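Local coordinates for protein lysyl oxidase (Pichia pastoris, PDB 1W7C) that probably oxidises primary amines, including peptidyl lysine side chains, to aldehydes, using a copper ion and a topaquinone cofactor made from its own tyrosine, at residues N493-D499 against D643-N649; S336-L340 against L612-T616; E160-G164 against F250-K255; G208-D214 against M225-Y230. All coordinates share one frame; numbering follows the deposited sequence.

Interaction 1: residues N493-D499 against D643-N649. With CA (calcium ion), chain D.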
loop_
_atom_site.group_PDB
_atom_site.type_symbol
_atom_site.label_atom_id
_atom_site.label_comp_id
_atom_site.label_asym_id
_atom_site.label_seq_id
_atom_site.Cartn_x
_atom_site.Cartn_y
_atom_site.Cartn_z
ATOM N N ASN A 493 8.722 -10.348 11.758
ATOM C CA ASN A 493 8.437 -9.703 13.038
ATOM C C ASN A 493 9.337 -8.493 13.200
ATOM O O ASN A 493 10.549 -8.597 13.023
ATOM C CB ASN A 493 8.683 -10.667 14.198
ATOM C CG ASN A 493 8.232 -10.123 15.514
ATOM O OD1 ASN A 493 9.056 -9.880 16.400
ATOM N ND2 ASN A 493 6.905 -9.974 15.697
ATOM N N TYR A 494 8.729 -7.366 13.575
ATOM C CA TYR A 494 9.463 -6.159 13.921
ATOM C C TYR A 494 9.215 -5.780 15.382
ATOM O O TYR A 494 8.092 -5.695 15.844
ATOM C CB TYR A 494 9.010 -4.999 13.046
ATOM C CG TYR A 494 9.364 -5.122 11.569
ATOM C CD1 TYR A 494 8.562 -5.881 10.728
ATOM C CD2 TYR A 494 10.456 -4.486 11.030
ATOM C CE1 TYR A 494 8.887 -6.011 9.382
ATOM C CE2 TYR A 494 10.774 -4.595 9.718
ATOM C CZ TYR A 494 9.974 -5.358 8.888
ATOM O OH TYR A 494 10.266 -5.445 7.540
ATOM N N LYS A 495 10.300 -5.504 16.095
ATOM C CA LYS A 495 10.229 -4.928 17.431
ATOM C C LYS A 495 10.122 -3.417 17.276
ATOM O O LYS A 495 11.043 -2.780 16.738
ATOM C CB LYS A 495 11.464 -5.300 18.235
ATOM C CG LYS A 495 11.406 -4.888 19.681
ATOM C CD LYS A 495 12.743 -5.182 20.357
ATOM C CE LYS A 495 12.722 -4.906 21.871
ATOM N NZ LYS A 495 14.112 -5.085 22.422
ATOM N N VAL A 496 8.995 -2.846 17.686
ATOM C CA VAL A 496 8.719 -1.432 17.521
ATOM C C VAL A 496 8.541 -0.852 18.920
ATOM O O VAL A 496 7.434 -0.839 19.490
ATOM C CB VAL A 496 7.438 -1.209 16.655
ATOM C CG1 VAL A 496 7.204 0.261 16.402
ATOM C CG2 VAL A 496 7.506 -1.953 15.320
ATOM N N ASP A 497 9.636 -0.390 19.498
ATOM C CA ASP A 497 9.617 0.123 20.856
ATOM C C ASP A 497 9.359 1.625 20.794
ATOM O O ASP A 497 10.223 2.472 21.013
ATOM C CB ASP A 497 10.905 -0.236 21.581
ATOM C CG ASP A 497 10.933 0.223 22.993
ATOM O OD1 ASP A 497 9.850 0.636 23.536
ATOM O OD2 ASP A 497 12.015 0.161 23.637
ATOM N N LEU A 498 8.097 1.941 20.542
ATOM C CA LEU A 498 7.578 3.306 20.587
ATOM C C LEU A 498 7.678 3.777 22.033
ATOM O O LEU A 498 7.283 3.035 22.935
ATOM C CB LEU A 498 6.098 3.341 20.110
ATOM C CG LEU A 498 5.944 3.435 18.586
ATOM C CD1 LEU A 498 4.613 2.781 18.161
ATOM C CD2 LEU A 498 6.001 4.860 18.122
ATOM N N ASP A 499 8.087 5.019 22.220
ATOM C CA ASP A 499 8.109 5.689 23.516
ATOM C C ASP A 499 7.479 7.075 23.243
ATOM O O ASP A 499 8.185 8.056 22.952
ATOM C CB ASP A 499 9.541 5.897 24.035
ATOM C CG ASP A 499 10.183 4.665 24.622
ATOM O OD1 ASP A 499 9.536 3.616 24.840
ATOM O OD2 ASP A 499 11.434 4.750 24.895
ATOM N N ASP A 643 6.077 1.054 30.033
ATOM C CA ASP A 643 6.870 1.073 28.795
ATOM C C ASP A 643 6.422 -0.114 27.953
ATOM O O ASP A 643 6.561 -1.279 28.366
ATOM C CB ASP A 643 8.332 0.962 29.159
ATOM C CG ASP A 643 9.237 1.112 27.989
ATOM O OD1 ASP A 643 8.749 1.122 26.838
ATOM O OD2 ASP A 643 10.484 1.265 28.160
ATOM N N ILE A 644 5.806 0.190 26.816
ATOM C CA ILE A 644 5.199 -0.792 25.938
ATOM C C ILE A 644 6.113 -0.976 24.733
ATOM O O ILE A 644 6.762 -0.034 24.233
ATOM C CB ILE A 644 3.792 -0.295 25.495
ATOM C CG1 ILE A 644 2.880 -0.149 26.716
ATOM C CG2 ILE A 644 3.168 -1.251 24.464
ATOM C CD1 ILE A 644 1.552 0.493 26.443
ATOM N N VAL A 645 6.145 -2.222 24.266
ATOM C CA VAL A 645 6.764 -2.582 22.994
ATOM C C VAL A 645 5.668 -3.231 22.123
ATOM O O VAL A 645 4.888 -4.066 22.607
ATOM C CB VAL A 645 7.896 -3.634 23.196
ATOM C CG1 VAL A 645 8.500 -4.074 21.881
ATOM C CG2 VAL A 645 8.929 -3.118 24.154
ATOM N N ALA A 646 5.595 -2.794 20.857
ATOM C CA ALA A 646 4.729 -3.451 19.886
ATOM C C ALA A 646 5.602 -4.339 19.010
ATOM O O ALA A 646 6.575 -3.921 18.467
ATOM C CB ALA A 646 3.975 -2.442 19.037
ATOM N N TRP A 647 5.176 -5.586 18.890
ATOM C CA TRP A 647 5.849 -6.574 18.026
ATOM C C TRP A 647 4.874 -6.746 16.855
ATOM O O TRP A 647 3.797 -7.344 17.025
ATOM C CB TRP A 647 6.050 -7.901 18.808
ATOM C CG TRP A 647 6.798 -7.751 20.104
ATOM C CD1 TRP A 647 6.236 -7.463 21.282
ATOM C CD2 TRP A 647 8.213 -7.938 20.363
ATOM N NE1 TRP A 647 7.198 -7.384 22.257
ATOM C CE2 TRP A 647 8.422 -7.676 21.724
ATOM C CE3 TRP A 647 9.321 -8.235 19.566
ATOM C CZ2 TRP A 647 9.673 -7.773 22.334
ATOM C CZ3 TRP A 647 10.575 -8.336 20.161
ATOM C CH2 TRP A 647 10.749 -8.086 21.542
ATOM N N VAL A 648 5.254 -6.163 15.708
ATOM C CA VAL A 648 4.381 -5.978 14.579
ATOM C C VAL A 648 4.787 -6.897 13.454
ATOM O O VAL A 648 5.949 -6.947 13.085
ATOM C CB VAL A 648 4.392 -4.512 14.083
ATOM C CG1 VAL A 648 3.434 -4.367 12.956
ATOM C CG2 VAL A 648 4.062 -3.561 15.230
ATOM N N ASN A 649 3.836 -7.665 12.920
ATOM C CA ASN A 649 4.107 -8.583 11.840
ATOM C C ASN A 649 3.656 -8.092 10.470
ATOM O O ASN A 649 2.608 -7.448 10.322
ATOM C CB ASN A 649 3.454 -9.940 12.108
ATOM C CG ASN A 649 4.012 -10.595 13.324
ATOM O OD1 ASN A 649 5.213 -10.457 13.615
ATOM N ND2 ASN A 649 3.155 -11.306 14.062
HETATM CA CA CA D . 8.228 1.764 24.667
HETATM O O HOH W 1 6.436 2.943 25.796
#

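Interaction 2: residues S336-L340 against L612-T616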
loop_
_atom_site.group_PDB
_atom_site.type_symbol
_atom_site.label_atom_id
_atom_site.label_comp_id
_atom_site.label_asym_id
_atom_site.label_seq_id
_atom_site.Cartn_x
_atom_site.Cartn_y
_atom_site.Cartn_z
ATOM N N SER A 336 13.579 -2.674 15.173
ATOM C CA SER A 336 14.490 -3.717 14.702
ATOM C C SER A 336 13.696 -4.919 14.179
ATOM O O SER A 336 12.908 -5.543 14.886
ATOM C CB SER A 336 15.430 -4.171 15.822
ATOM O OG SER A 336 14.696 -4.539 16.971
ATOM N N LEU A 337 13.949 -5.255 12.924
ATOM C CA LEU A 337 13.515 -6.556 12.409
ATOM C C LEU A 337 14.075 -7.649 13.307
ATOM O O LEU A 337 15.268 -7.632 13.652
ATOM C CB LEU A 337 14.046 -6.727 10.992
ATOM C CG LEU A 337 13.747 -8.083 10.344
ATOM C CD1 LEU A 337 12.273 -8.253 10.032
ATOM C CD2 LEU A 337 14.609 -8.262 9.120
ATOM N N GLN A 338 13.237 -8.629 13.616
ATOM C CA GLN A 338 13.583 -9.691 14.542
ATOM C C GLN A 338 13.761 -11.058 13.913
ATOM O O GLN A 338 14.591 -11.839 14.357
ATOM C CB GLN A 338 12.469 -9.818 15.595
ATOM C CG GLN A 338 12.438 -8.627 16.490
ATOM C CD GLN A 338 13.611 -8.561 17.404
ATOM O OE1 GLN A 338 13.943 -9.544 18.067
ATOM N NE2 GLN A 338 14.263 -7.408 17.431
ATOM N N GLU A 339 12.948 -11.359 12.916
ATOM C CA GLU A 339 12.870 -12.725 12.355
ATOM C C GLU A 339 12.075 -12.678 11.089
ATOM O O GLU A 339 11.206 -11.822 10.911
ATOM C CB GLU A 339 12.253 -13.705 13.338
ATOM C CG GLU A 339 12.091 -15.165 12.918
ATOM C CD GLU A 339 13.403 -15.886 12.588
ATOM O OE1 GLU A 339 14.071 -15.538 11.581
ATOM O OE2 GLU A 339 13.732 -16.872 13.319
ATOM N N LEU A 340 12.400 -13.597 10.203
ATOM C CA LEU A 340 11.643 -13.835 8.984
ATOM C C LEU A 340 11.538 -15.333 8.815
ATOM O O LEU A 340 12.558 -16.039 8.842
ATOM C CB LEU A 340 12.278 -13.246 7.715
ATOM C CG LEU A 340 12.880 -11.909 7.632
ATOM C CD1 LEU A 340 14.254 -11.967 8.236
ATOM C CD2 LEU A 340 12.954 -11.494 6.125
ATOM N N LEU A 612 14.646 -9.053 24.939
ATOM C CA LEU A 612 15.410 -8.360 23.957
ATOM C C LEU A 612 14.907 -8.634 22.560
ATOM O O LEU A 612 14.844 -7.726 21.721
ATOM C CB LEU A 612 16.860 -8.832 24.091
ATOM C CG LEU A 612 17.813 -8.372 22.991
ATOM C CD1 LEU A 612 17.953 -6.874 23.006
ATOM C CD2 LEU A 612 19.155 -9.071 23.174
ATOM N N ARG A 613 14.552 -9.890 22.327
ATOM C CA ARG A 613 14.365 -10.381 20.954
ATOM C C ARG A 613 13.334 -11.513 20.932
ATOM O O ARG A 613 13.255 -12.308 21.859
ATOM C CB ARG A 613 15.702 -10.862 20.377
ATOM C CG ARG A 613 16.412 -11.937 21.211
ATOM C CD ARG A 613 17.864 -12.148 20.750
ATOM N NE ARG A 613 17.903 -12.465 19.333
ATOM C CZ ARG A 613 18.923 -12.307 18.540
ATOM N NH1 ARG A 613 20.078 -11.919 19.056
ATOM N NH2 ARG A 613 18.792 -12.562 17.255
ATOM N N SER A 614 12.546 -11.560 19.848
ATOM C CA SER A 614 11.448 -12.503 19.742
ATOM C C SER A 614 11.846 -13.868 19.167
ATOM O O SER A 614 11.032 -14.779 19.198
ATOM C CB SER A 614 10.346 -11.895 18.913
ATOM O OG SER A 614 10.871 -11.498 17.669
ATOM N N SER A 615 13.030 -13.951 18.558
ATOM C CA SER A 615 13.623 -15.187 18.080
ATOM C C SER A 615 15.109 -15.072 18.255
ATOM O O SER A 615 15.600 -13.999 18.662
ATOM C CB SER A 615 13.277 -15.420 16.603
ATOM O OG SER A 615 13.680 -16.721 16.193
ATOM N N THR A 616 15.829 -16.147 17.980
ATOM C CA THR A 616 17.300 -16.146 17.985
ATOM C C THR A 616 17.790 -16.970 16.826
ATOM O O THR A 616 17.037 -17.776 16.282
ATOM C CB THR A 616 17.870 -16.761 19.309
ATOM O OG1 THR A 616 17.753 -18.179 19.278
ATOM C CG2 THR A 616 17.188 -16.233 20.544
HETATM O O HOH W 2 16.407 -6.981 19.523
#

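Interaction 3: residues E160-G164 against F250-K255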
loop_
_atom_site.group_PDB
_atom_site.type_symbol
_atom_site.label_atom_id
_atom_site.label_comp_id
_atom_site.label_asym_id
_atom_site.label_seq_id
_atom_site.Cartn_x
_atom_site.Cartn_y
_atom_site.Cartn_z
ATOM N N GLU A 160 19.796 -42.230 -11.356
ATOM C CA GLU A 160 19.789 -41.968 -12.797
ATOM C C GLU A 160 18.538 -42.542 -13.446
ATOM O O GLU A 160 17.945 -41.921 -14.310
ATOM C CB GLU A 160 21.051 -42.509 -13.482
ATOM C CG GLU A 160 21.109 -42.145 -14.961
ATOM C CD GLU A 160 22.480 -42.283 -15.573
ATOM O OE1 GLU A 160 23.265 -43.114 -15.085
ATOM O OE2 GLU A 160 22.765 -41.563 -16.551
ATOM N N GLY A 161 18.153 -43.741 -13.032
ATOM C CA GLY A 161 16.948 -44.376 -13.543
ATOM C C GLY A 161 15.683 -43.577 -13.304
ATOM O O GLY A 161 14.855 -43.466 -14.195
ATOM N N LEU A 162 15.521 -43.044 -12.098
ATOM C CA LEU A 162 14.306 -42.305 -11.751
ATOM C C LEU A 162 14.304 -40.879 -12.298
ATOM O O LEU A 162 13.275 -40.379 -12.720
ATOM C CB LEU A 162 14.122 -42.264 -10.223
ATOM C CG LEU A 162 13.863 -43.636 -9.564
ATOM C CD1 LEU A 162 13.778 -43.488 -8.041
ATOM C CD2 LEU A 162 12.608 -44.305 -10.093
ATOM N N ILE A 163 15.467 -40.235 -12.279
ATOM C CA ILE A 163 15.576 -38.793 -12.516
ATOM C C ILE A 163 15.977 -38.448 -13.945
ATOM O O ILE A 163 15.551 -37.428 -14.464
ATOM C CB ILE A 163 16.538 -38.161 -11.465
ATOM C CG1 ILE A 163 15.946 -38.356 -10.071
ATOM C CG2 ILE A 163 16.775 -36.667 -11.742
ATOM C CD1 ILE A 163 16.895 -38.092 -8.923
ATOM N N GLY A 164 16.822 -39.277 -14.555
ATOM C CA GLY A 164 17.206 -39.104 -15.942
ATOM C C GLY A 164 18.578 -38.495 -16.162
ATOM O O GLY A 164 19.007 -38.356 -17.302
ATOM N N PHE A 250 6.300 -51.087 -12.170
ATOM C CA PHE A 250 6.856 -49.896 -11.509
ATOM C C PHE A 250 6.536 -48.632 -12.292
ATOM O O PHE A 250 6.796 -48.563 -13.493
ATOM C CB PHE A 250 8.378 -49.990 -11.311
ATOM C CG PHE A 250 8.935 -48.889 -10.458
ATOM C CD1 PHE A 250 8.871 -48.972 -9.074
ATOM C CD2 PHE A 250 9.482 -47.750 -11.042
ATOM C CE1 PHE A 250 9.352 -47.930 -8.282
ATOM C CE2 PHE A 250 9.961 -46.711 -10.264
ATOM C CZ PHE A 250 9.897 -46.797 -8.880
ATOM N N VAL A 251 6.027 -47.620 -11.587
ATOM C CA VAL A 251 5.677 -46.337 -12.185
ATOM C C VAL A 251 6.814 -45.335 -11.973
ATOM O O VAL A 251 7.168 -45.014 -10.839
ATOM C CB VAL A 251 4.339 -45.802 -11.607
ATOM C CG1 VAL A 251 4.037 -44.388 -12.119
ATOM C CG2 VAL A 251 3.190 -46.771 -11.956
ATOM N N THR A 252 7.392 -44.881 -13.077
ATOM C CA THR A 252 8.335 -43.776 -13.064
ATOM C C THR A 252 7.604 -42.517 -13.489
ATOM O O THR A 252 6.987 -42.463 -14.561
ATOM C CB THR A 252 9.500 -44.057 -13.999
ATOM O OG1 THR A 252 10.146 -45.272 -13.608
ATOM C CG2 THR A 252 10.580 -42.994 -13.857
ATOM N N LEU A 253 7.635 -41.508 -12.628
ATOM C CA LEU A 253 6.964 -40.267 -12.934
ATOM C C LEU A 253 7.734 -39.486 -14.010
ATOM O O LEU A 253 8.941 -39.689 -14.186
ATOM C CB LEU A 253 6.832 -39.425 -11.674
ATOM C CG LEU A 253 5.963 -40.002 -10.569
ATOM C CD1 LEU A 253 6.207 -39.242 -9.288
ATOM C CD2 LEU A 253 4.474 -39.966 -10.958
ATOM N N PRO A 254 7.037 -38.616 -14.739
ATOM C CA PRO A 254 7.680 -37.820 -15.786
ATOM C C PRO A 254 8.925 -37.069 -15.307
ATOM O O PRO A 254 8.937 -36.445 -14.241
ATOM C CB PRO A 254 6.573 -36.851 -16.218
ATOM C CG PRO A 254 5.305 -37.608 -15.941
ATOM C CD PRO A 254 5.589 -38.350 -14.663
ATOM N N LYS A 255 9.969 -37.147 -16.112
ATOM C CA LYS A 255 11.268 -36.575 -15.791
ATOM C C LYS A 255 11.370 -35.142 -16.302
ATOM O O LYS A 255 10.731 -34.762 -17.278
ATOM C CB LYS A 255 12.394 -37.454 -16.367
ATOM C CG LYS A 255 12.408 -38.863 -15.777
ATOM C CD LYS A 255 13.400 -39.791 -16.473
ATOM C CE LYS A 255 13.253 -41.216 -15.961
ATOM N NZ LYS A 255 13.999 -42.169 -16.816
HETATM O O HOH W 3 16.848 -42.618 -16.643
HETATM O O HOH W 4 12.729 -45.942 -13.618
HETATM O O HOH W 5 10.871 -39.358 -12.170
#

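Interaction 4: residues G208-D214 against M225-Y230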
loop_
_atom_site.group_PDB
_atom_site.type_symbol
_atom_site.label_atom_id
_atom_site.label_comp_id
_atom_site.label_asym_id
_atom_site.label_seq_id
_atom_site.Cartn_x
_atom_site.Cartn_y
_atom_site.Cartn_z
ATOM N N GLY A 208 11.525 -34.729 -7.167
ATOM C CA GLY A 208 10.551 -35.616 -6.543
ATOM C C GLY A 208 11.157 -36.866 -5.947
ATOM O O GLY A 208 10.428 -37.785 -5.563
ATOM N N PHE A 209 12.490 -36.912 -5.841
ATOM C CA PHE A 209 13.136 -37.997 -5.101
ATOM C C PHE A 209 13.438 -37.521 -3.689
ATOM O O PHE A 209 14.108 -36.513 -3.514
ATOM C CB PHE A 209 14.425 -38.433 -5.780
ATOM C CG PHE A 209 15.055 -39.609 -5.120
ATOM C CD1 PHE A 209 14.604 -40.868 -5.394
ATOM C CD2 PHE A 209 16.025 -39.446 -4.143
ATOM C CE1 PHE A 209 15.146 -41.947 -4.770
ATOM C CE2 PHE A 209 16.567 -40.544 -3.494
ATOM C CZ PHE A 209 16.120 -41.789 -3.811
ATOM N N PHE A 210 12.942 -38.233 -2.691
ATOM C CA PHE A 210 13.070 -37.833 -1.291
ATOM C C PHE A 210 13.725 -38.935 -0.455
ATOM O O PHE A 210 13.756 -40.104 -0.832
ATOM C CB PHE A 210 11.686 -37.520 -0.704
ATOM C CG PHE A 210 10.893 -36.525 -1.529
ATOM C CD1 PHE A 210 9.908 -36.960 -2.395
ATOM C CD2 PHE A 210 11.211 -35.163 -1.508
ATOM C CE1 PHE A 210 9.224 -36.055 -3.186
ATOM C CE2 PHE A 210 10.500 -34.257 -2.275
ATOM C CZ PHE A 210 9.531 -34.695 -3.125
ATOM N N PHE A 211 14.201 -38.545 0.712
ATOM C CA PHE A 211 14.794 -39.459 1.646
ATOM C C PHE A 211 14.695 -38.926 3.069
ATOM O O PHE A 211 14.383 -37.760 3.295
ATOM C CB PHE A 211 16.259 -39.770 1.270
ATOM C CG PHE A 211 17.078 -38.556 0.986
ATOM C CD1 PHE A 211 17.741 -37.887 2.007
ATOM C CD2 PHE A 211 17.216 -38.085 -0.312
ATOM C CE1 PHE A 211 18.484 -36.734 1.738
ATOM C CE2 PHE A 211 17.946 -36.951 -0.585
ATOM C CZ PHE A 211 18.602 -36.280 0.433
ATOM N N LYS A 212 14.968 -39.816 4.009
ATOM C CA LYS A 212 14.884 -39.537 5.434
ATOM C C LYS A 212 16.020 -40.255 6.111
ATOM O O LYS A 212 16.258 -41.428 5.843
ATOM C CB LYS A 212 13.557 -40.006 6.020
ATOM C CG LYS A 212 13.339 -39.611 7.485
ATOM C CD LYS A 212 12.141 -40.337 8.083
ATOM C CE LYS A 212 11.906 -39.946 9.520
ATOM N NZ LYS A 212 10.807 -40.706 10.185
ATOM N N PHE A 213 16.717 -39.557 7.000
ATOM C CA PHE A 213 17.844 -40.133 7.722
ATOM C C PHE A 213 17.828 -39.779 9.198
ATOM O O PHE A 213 17.211 -38.816 9.618
ATOM C CB PHE A 213 19.191 -39.776 7.068
ATOM C CG PHE A 213 19.477 -38.295 6.978
ATOM C CD1 PHE A 213 20.296 -37.686 7.904
ATOM C CD2 PHE A 213 18.958 -37.514 5.933
ATOM C CE1 PHE A 213 20.603 -36.339 7.794
ATOM C CE2 PHE A 213 19.253 -36.155 5.830
ATOM C CZ PHE A 213 20.070 -35.572 6.760
ATOM N N ASP A 214 18.436 -40.658 9.974
ATOM C CA ASP A 214 18.667 -40.476 11.390
ATOM C C ASP A 214 20.105 -39.988 11.555
ATOM O O ASP A 214 21.067 -40.648 11.109
ATOM C CB ASP A 214 18.484 -41.794 12.130
ATOM C CG ASP A 214 18.584 -41.623 13.611
ATOM O OD1 ASP A 214 19.623 -41.178 14.074
ATOM O OD2 ASP A 214 17.680 -41.957 14.397
ATOM N N MET A 225 20.559 -43.937 6.926
ATOM C CA MET A 225 19.426 -43.643 6.066
ATOM C C MET A 225 18.262 -44.524 6.486
ATOM O O MET A 225 18.426 -45.719 6.644
ATOM C CB MET A 225 19.762 -43.908 4.597
ATOM C CG MET A 225 18.764 -43.258 3.651
ATOM S SD MET A 225 18.864 -41.441 3.552
ATOM C CE MET A 225 20.473 -41.310 2.994
ATOM N N LEU A 226 17.104 -43.909 6.703
ATOM C CA LEU A 226 15.891 -44.598 7.120
ATOM C C LEU A 226 14.935 -44.963 5.977
ATOM O O LEU A 226 14.373 -46.071 5.957
ATOM C CB LEU A 226 15.138 -43.740 8.130
ATOM C CG LEU A 226 15.876 -43.375 9.408
ATOM C CD1 LEU A 226 15.023 -42.405 10.187
ATOM C CD2 LEU A 226 16.165 -44.621 10.225
ATOM N N GLU A 227 14.729 -44.021 5.067
ATOM C CA GLU A 227 13.767 -44.160 3.992
ATOM C C GLU A 227 14.214 -43.479 2.727
ATOM O O GLU A 227 14.887 -42.442 2.776
ATOM C CB GLU A 227 12.412 -43.544 4.392
ATOM C CG GLU A 227 11.783 -44.151 5.617
ATOM C CD GLU A 227 10.540 -43.413 6.084
ATOM O OE1 GLU A 227 9.811 -43.964 6.950
ATOM O OE2 GLU A 227 10.285 -42.288 5.586
ATOM N N TYR A 228 13.829 -44.085 1.600
ATOM C CA TYR A 228 13.733 -43.399 0.314
ATOM C C TYR A 228 12.267 -43.292 -0.040
ATOM O O TYR A 228 11.526 -44.252 0.131
ATOM C CB TYR A 228 14.500 -44.172 -0.768
ATOM C CG TYR A 228 15.980 -44.176 -0.512
ATOM C CD1 TYR A 228 16.650 -45.328 -0.102
ATOM C CD2 TYR A 228 16.698 -42.989 -0.610
ATOM C CE1 TYR A 228 18.013 -45.294 0.156
ATOM C CE2 TYR A 228 18.040 -42.942 -0.343
ATOM C CZ TYR A 228 18.700 -44.089 0.037
ATOM O OH TYR A 228 20.054 -44.001 0.282
ATOM N N ILE A 229 11.844 -42.134 -0.528
ATOM C CA ILE A 229 10.438 -41.883 -0.799
ATOM C C ILE A 229 10.324 -41.366 -2.220
ATOM O O ILE A 229 10.984 -40.396 -2.581
ATOM C CB ILE A 229 9.864 -40.872 0.207
ATOM C CG1 ILE A 229 9.962 -41.407 1.638
ATOM C CG2 ILE A 229 8.435 -40.480 -0.172
ATOM C CD1 ILE A 229 9.865 -40.348 2.694
ATOM N N TYR A 230 9.474 -42.016 -3.015
ATOM C CA TYR A 230 9.307 -41.673 -4.419
ATOM C C TYR A 230 7.906 -42.055 -4.840
ATOM O O TYR A 230 7.434 -43.144 -4.522
ATOM C CB TYR A 230 10.365 -42.373 -5.282
ATOM C CG TYR A 230 10.214 -42.076 -6.762
ATOM C CD1 TYR A 230 10.724 -40.906 -7.318
ATOM C CD2 TYR A 230 9.539 -42.958 -7.596
ATOM C CE1 TYR A 230 10.581 -40.638 -8.653
ATOM C CE2 TYR A 230 9.394 -42.700 -8.942
ATOM C CZ TYR A 230 9.909 -41.544 -9.464
ATOM O OH TYR A 230 9.768 -41.276 -10.795
HETATM O O HOH W 6 10.939 -43.484 9.477
#

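Interaction 1: residues N493-D499 against D643-N649
Lys495 lies along Trp647 where two antiparallel strands of the large beta-sandwich domain of this copper amine oxidase pair beside a calcium site. With CG anti to the backbone N (chi1 -173°) and the rest of the chain extended, the lysine keeps abreast of the indole. Its CB sits near CZ3 and CE3; CG packs over one face of the six-membered ring as a CH-pi contact, 3.6 Å from Trp647 CZ3, and also touches Val645 CG1; CD and CE then pass along CH2. Beyond the ring, NZ reaches a salt bridge with Glu334 and the carbonyl of Leu612. A long aliphatic chain with a charged end suits a place that is greasy along its length and polar at its tip. Between the strands, Tyr494 pairs with Val648 and Val496 with Ala646 through backbone bonds, while Val496, Ala646 and Val648 pack on the other face, Val496 CG2 lying 3.8 Å from Val648 CG2. At one end the two amides join almost straight, Asn493 ND2 to Asn649 OD1 at 2.7 Å and 177°. At the other, the carboxylates of Asp497, Asp499 and Asp643 converge, and Lys65 bridges their outer oxygens. The calcium ion takes OD1 of each aspartate, the carbonyls of Leu498 and Ile644, and one water, 2.4 Å away, which also accepts a hydrogen bond from Ile644 N.

Interaction 2: residues S336-L340 against L612-T616
Glu339 OE2 is gripped by several donors: Ser615 OG gives it a hydrogen bond of 2.9 Å across the contact, and Ser357 and Gln595 supply two more. The serine comes from above the carboxylate plane, 37° out of it. Glu339 OE1 is held as well, since Leu340 N binds its anti lone pair at 2.9 Å and Ile359 N adds another bond, so both oxygens of this buried acid are satisfied and the group's rotation is fixed. One residue earlier, Gln338 bends at chi2 (-70°), which turns its amide toward the loop. There OE1 accepts from Ser614 N at 3.0 Å, while NE2 uses a water to reach Leu612 O. A glutamine suits this place because its amide can accept from one backbone group and donate toward another. Ser614 OG packs 3.1 Å from Gln338 CB but turns its polar partnership to Asn493, on the strand beside 336-340. Within the loop, Arg613 NE closes onto Ser615 O at 2.8 Å, and its NH2 makes a salt bridge to Asp316. Two long polar side chains of the strand, Gln338 and Glu339, thus hold an irregular loop against the copper amine oxidase catalytic domain, with Glu339 about 5 Å, side chain to side chain, from Asp358, the predicted catalytic base of the topaquinone active site.

Interaction 3: residues E160-G164 against F250-K255
Leu162 and Phe250 form the tight apolar part of a contact between the C-terminal turn of helix 153-163 and the loop 250-255. The leucine meets the rim of the ring, its CD2 3.6 Å from Phe250 CE2, the two side chains crossing at about a right angle. Tyr230 and Met245 pack around the same pair, so bulky hydrocarbon suits both positions. The other side is wet. Waters link Glu160 O to Lys255 NZ, Leu162 O to Leu253 O, and, weakly at the helix end, Gly161 O to Thr252 OG1. Lys255 spans this exposed flank, extended beyond CG; its methylenes pass the carbonyls of Ile163 and Leu162, CE within 3.3 Å of Leu162 O. The last carbonyls of a helix often lack helical donors, and an ammonium group probably suits their partial negative charge. Gly164 ends the helix at positive phi (102°), an angle glycine tolerates; a CB here would crowd Lys255 CD and the preceding carbonyl O. The lysine's tip makes the direct polar bond, NZ to Gly161 O at 3.0 Å.

Interaction 4: residues G208-D214 against M225-Y230
Tyr228 sets its CD2 atom between two phenylalanines of the neighbouring strand, 3.5 Å from Phe209 CZ and 3.8 Å from Phe211 CB. The Phe209 and Tyr228 rings meet obliquely, planes at 34°. Further along, Met225 bends at chi2 (71°), bringing SD between the CB atoms of Phe211 and Phe213, 3.8 Å from Phe211 CB; the sulfur also meets the Phe211 ring obliquely, a Met-aromatic contact, and an unbranched, flexible thioether can bend to fit there. Here a classic beta bulge interrupts this antiparallel hairpin: Leu226 and Glu227 both face Lys212, whose O accepts from both their N atoms. The extra residue turns Leu226 toward the partner strand, CB 3.4 Å from Lys212 O and its branches near Asp214. On the other face Lys212 and Glu227 lie side by side, with a water joining their charged tips, and Phe210 CB rests on Ile229 CB. Helices 136-150 and 153-163 cover the Phe209, Phe211 and Tyr228 face, strand 187-195 flanks 209-214, and Trp521 of the second subunit packs on Glu227 and Ile229.

Overall arrangement
Interactions 1 and 2 are buried in the catalytic domain and share a framework: strands 329-344 and 488-498 are neighbours, and Asn493 binds both Gln338 and Ser614, tying the calcium-bound strand pair to the loop 612-616. Interaction 1 combines sheet bonds with metal ligation, whereas interaction 2 relies on side-chain polar bonds close to the active site. Interactions 3 and 4 lie far off, the centres of 1 and 3 about 51 Å apart, in a smaller domain. They meet at Tyr230, whose OH binds Leu253 N. Interaction 4 is an aromatic-rich hairpin backed by helices, while interaction 3 is a partly exposed helix end bridged by lysine and water.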